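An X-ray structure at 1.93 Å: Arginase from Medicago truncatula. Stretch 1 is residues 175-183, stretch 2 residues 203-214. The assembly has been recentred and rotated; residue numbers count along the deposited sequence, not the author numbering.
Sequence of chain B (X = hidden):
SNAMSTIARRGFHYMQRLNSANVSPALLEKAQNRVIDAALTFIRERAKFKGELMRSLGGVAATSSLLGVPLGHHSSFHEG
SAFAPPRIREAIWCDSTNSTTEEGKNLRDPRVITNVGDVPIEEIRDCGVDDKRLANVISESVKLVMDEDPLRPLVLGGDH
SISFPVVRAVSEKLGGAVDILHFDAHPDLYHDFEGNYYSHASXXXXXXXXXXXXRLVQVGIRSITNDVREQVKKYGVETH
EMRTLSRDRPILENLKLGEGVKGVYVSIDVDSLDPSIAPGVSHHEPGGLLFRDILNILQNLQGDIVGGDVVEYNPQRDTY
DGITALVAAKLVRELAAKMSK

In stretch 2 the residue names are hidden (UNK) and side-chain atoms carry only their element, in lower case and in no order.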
# COMPACT_ATOMS: atom_id res chain seq x y z
N GLY B 175 -26.82 16.07 -36.51
CA GLY B 175 -28.15 16.65 -36.77
C GLY B 175 -29.28 15.83 -36.17
O GLY B 175 -30.33 15.80 -36.78
N GLY B 176 -29.14 15.20 -35.01
CA GLY B 176 -30.32 14.58 -34.37
C GLY B 176 -29.98 13.75 -33.17
O GLY B 176 -28.89 13.89 -32.68
N ALA B 177 -30.93 12.92 -32.71
CA ALA B 177 -30.84 12.21 -31.43
C ALA B 177 -29.93 10.99 -31.60
O ALA B 177 -29.74 10.51 -32.73
CB ALA B 177 -32.19 11.83 -30.95
N VAL B 178 -29.33 10.52 -30.52
CA VAL B 178 -28.56 9.26 -30.53
C VAL B 178 -29.23 8.40 -29.47
O VAL B 178 -29.98 8.97 -28.65
CB VAL B 178 -27.05 9.52 -30.24
CG1 VAL B 178 -26.45 10.41 -31.29
CG2 VAL B 178 -26.80 10.13 -28.88
N ASP B 179 -29.00 7.09 -29.50
CA ASP B 179 -29.35 6.22 -28.35
C ASP B 179 -28.08 6.10 -27.52
O ASP B 179 -27.04 6.10 -28.14
CB ASP B 179 -29.86 4.84 -28.79
CG ASP B 179 -31.25 4.82 -29.45
OD1 ASP B 179 -32.04 5.77 -29.24
OD2 ASP B 179 -31.55 3.80 -30.13
N ILE B 180 -28.19 5.97 -26.20
CA ILE B 180 -27.03 5.86 -25.30
C ILE B 180 -27.08 4.57 -24.50
O ILE B 180 -28.11 4.21 -23.96
CB ILE B 180 -26.91 7.08 -24.38
CG1 ILE B 180 -26.82 8.39 -25.17
CG2 ILE B 180 -25.74 6.88 -23.40
CD1 ILE B 180 -26.75 9.59 -24.29
N LEU B 181 -25.95 3.91 -24.45
CA LEU B 181 -25.69 2.78 -23.55
C LEU B 181 -24.73 3.35 -22.53
O LEU B 181 -23.69 3.86 -22.96
CB LEU B 181 -25.03 1.64 -24.31
CG LEU B 181 -24.54 0.52 -23.40
CD1 LEU B 181 -25.68 -0.03 -22.56
CD2 LEU B 181 -23.89 -0.57 -24.26
N HIS B 182 -25.15 3.35 -21.26
CA HIS B 182 -24.48 4.08 -20.17
C HIS B 182 -24.22 3.06 -19.08
O HIS B 182 -25.20 2.52 -18.54
CB HIS B 182 -25.33 5.28 -19.79
CG HIS B 182 -25.00 5.91 -18.46
ND1 HIS B 182 -25.98 6.43 -17.63
CD2 HIS B 182 -23.82 6.16 -17.87
CE1 HIS B 182 -25.40 7.00 -16.59
NE2 HIS B 182 -24.07 6.81 -16.70
N PHE B 183 -22.96 2.79 -18.79
CA PHE B 183 -22.52 1.95 -17.64
C PHE B 183 -22.20 2.87 -16.47
O PHE B 183 -21.39 3.77 -16.59
CB PHE B 183 -21.32 1.09 -18.00
CG PHE B 183 -21.59 0.10 -19.11
CD1 PHE B 183 -21.34 0.44 -20.43
CD2 PHE B 183 -21.98 -1.20 -18.83
CE1 PHE B 183 -21.53 -0.48 -21.46
CE2 PHE B 183 -22.20 -2.11 -19.87
CZ PHE B 183 -22.00 -1.73 -21.17
N UNK B 203 -25.18 14.94 -15.68
CA UNK B 203 -24.93 14.99 -17.10
C UNK B 203 -26.16 14.50 -17.85
O UNK B 203 -26.51 15.08 -18.83
c UNK B 203 -24.12 14.20 -14.96
c UNK B 203 -23.48 13.35 -16.04
c UNK B 203 -23.72 14.11 -17.34
N UNK B 204 -26.78 13.42 -17.39
CA UNK B 204 -27.84 12.78 -18.20
C UNK B 204 -29.17 13.54 -18.03
O UNK B 204 -29.99 13.42 -18.91
c UNK B 204 -24.49 9.69 -18.10
c UNK B 204 -25.42 9.74 -20.29
c UNK B 204 -24.38 9.40 -19.44
c UNK B 204 -26.70 10.58 -18.44
c UNK B 204 -26.56 10.36 -19.80
c UNK B 204 -25.65 10.26 -17.60
c UNK B 204 -27.92 11.29 -17.91
N UNK B 205 -29.37 14.30 -16.95
CA UNK B 205 -30.52 15.24 -16.88
C UNK B 205 -30.33 16.31 -17.96
O UNK B 205 -31.26 16.53 -18.73
c UNK B 205 -30.65 15.81 -15.49
N UNK B 206 -29.13 16.88 -18.09
CA UNK B 206 -28.83 17.89 -19.13
C UNK B 206 -29.14 17.28 -20.50
O UNK B 206 -29.88 17.89 -21.32
n UNK B 206 -27.98 19.71 -14.42
c UNK B 206 -29.05 19.79 -15.21
c UNK B 206 -27.37 18.35 -19.01
n UNK B 206 -28.95 20.01 -16.53
n UNK B 206 -30.25 19.61 -14.69
c UNK B 206 -27.00 18.92 -17.64
c UNK B 206 -27.71 20.21 -17.29
N UNK B 207 -28.66 16.06 -20.73
CA UNK B 207 -28.71 15.43 -22.07
C UNK B 207 -30.19 15.23 -22.38
O UNK B 207 -30.64 15.77 -23.40
c UNK B 207 -25.53 13.20 -21.72
c UNK B 207 -28.34 13.23 -23.24
c UNK B 207 -26.39 14.40 -22.17
c UNK B 207 -27.89 14.12 -22.11
N UNK B 208 -30.89 14.52 -21.51
CA UNK B 208 -32.32 14.22 -21.66
C UNK B 208 -33.12 15.54 -21.77
O UNK B 208 -33.94 15.63 -22.68
c UNK B 208 -32.34 11.93 -20.46
c UNK B 208 -32.84 13.38 -20.49
s UNK B 208 -31.95 11.13 -22.05
c UNK B 208 -33.54 10.33 -22.32
N UNK B 209 -32.89 16.53 -20.91
CA UNK B 209 -33.58 17.85 -21.00
C UNK B 209 -33.44 18.38 -22.42
O UNK B 209 -34.40 18.94 -22.88
o UNK B 209 -31.42 20.05 -18.01
c UNK B 209 -33.29 18.68 -18.62
o UNK B 209 -32.48 18.97 -16.41
c UNK B 209 -32.32 19.27 -17.61
c UNK B 209 -32.98 18.91 -20.07
N UNK B 210 -32.25 18.26 -23.03
CA UNK B 210 -31.91 18.80 -24.35
C UNK B 210 -32.49 17.99 -25.49
O UNK B 210 -32.35 18.42 -26.65
N UNK B 211 -33.13 16.85 -25.19
CA UNK B 211 -33.57 15.86 -26.19
C UNK B 211 -32.41 15.43 -27.07
O UNK B 211 -32.61 15.19 -28.22
N UNK B 212 -31.19 15.38 -26.56
CA UNK B 212 -30.02 15.01 -27.40
C UNK B 212 -30.00 13.51 -27.55
O UNK B 212 -29.35 13.03 -28.44
c UNK B 212 -28.71 15.53 -26.79
c UNK B 212 -28.54 19.15 -27.86
c UNK B 212 -28.62 17.77 -27.89
c UNK B 212 -28.61 17.70 -25.51
c UNK B 212 -28.64 17.03 -26.72
c UNK B 212 -28.50 19.81 -26.64
o UNK B 212 -28.44 21.16 -26.64
c UNK B 212 -28.53 19.09 -25.46
N UNK B 213 -30.70 12.79 -26.67
CA UNK B 213 -30.75 11.31 -26.66
C UNK B 213 -32.21 10.86 -26.70
O UNK B 213 -33.06 11.59 -26.16
c UNK B 213 -30.03 10.77 -25.46
N UNK B 214 -32.48 9.72 -27.34
CA UNK B 214 -33.83 9.08 -27.35
C UNK B 214 -33.85 7.99 -26.28
O UNK B 214 -34.33 8.25 -25.21
n UNK B 214 -35.95 5.23 -32.11
n UNK B 214 -33.85 4.45 -31.57
n UNK B 214 -34.66 6.33 -30.58
c UNK B 214 -34.83 5.33 -31.42
c UNK B 214 -34.14 8.57 -28.75
c UNK B 214 -35.65 7.35 -30.29
c UNK B 214 -35.47 7.84 -28.87

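Position 203 carries three side-chain carbons that close a ring onto the backbone N, and it touches nothing on stretch 1; it is Pro203, at the start of a helix. At position 204 one carbon leads to a ring of six carbons without a heteroatom, lying over the imidazole of His182, which identifies Phe204. Its CE2 is 3.2 Å from CE1 of His182, and the two rings form a face-to-face stack with centroids 3.9 Å apart and planes at 28°. CD1 of Ile180 approaches the edge of the same ring, 4.2 Å from CE1 of Phe204.

Position 205 has a single carbon, out of reach of stretch 1: Ala205. Position 206 has three carbons, a nitrogen, and a carbon bearing two more nitrogens, the guanidinium of Arg206; it too is remote from the strand. Position 207 has four carbons, forked at the first, with one arm two carbons long, as in Ile207. Its CG2 lies 4.1 Å from CD1 of Ile180. Two carbons, a sulfur and a terminal carbon in an unbranched chain make position 208 Met208, which makes no contact with stretch 1. Position 209 has three carbons, the last carrying two oxygens, and is Glu209. It turns back along the helix to Arg206, whose NE is 2.9 Å from OE2 of Glu209 in a nearly linear hydrogen bond that forms part of a salt bridge.

Positions 210 and 211 have no side-chain atoms: Gly210 and Gly211. The positive phi of Gly211 suits glycine and belongs to a Schellman motif. Position 212 has one carbon and a six-carbon ring bearing an oxygen, Tyr212; its CB points away from stretch 1, but its backbone O accepts a hydrogen bond from N of Val178 (3.3 Å). The lone carbon of position 213, 3.7 Å from CD1 of Ile180, marks Ala213. Position 214 repeats the guanidinium pattern, here reaching the carboxylate of Asp179, and is Arg214. Its NH2 lies 2.8 Å from OD2 of Asp179 and its NE 3.0 Å from OD1 of Asp179, an edge-on salt bridge.

The contact thus combines three elements. A short parallel bridge pairs Val178 with Ala213, held by N of Val178 donating to O of Tyr212 and by N of Arg214 donating to O of Val178 (2.9 Å). Alongside it, Ile180 packs against Phe204, Ile207 and Ala213, and His182 stacks on Phe204, joining the strand to the nearly antiparallel helix. The charged pair of Asp179 and Arg214 adds a third tie.

Stretch 2 203-214: PFARIMEGGYAR
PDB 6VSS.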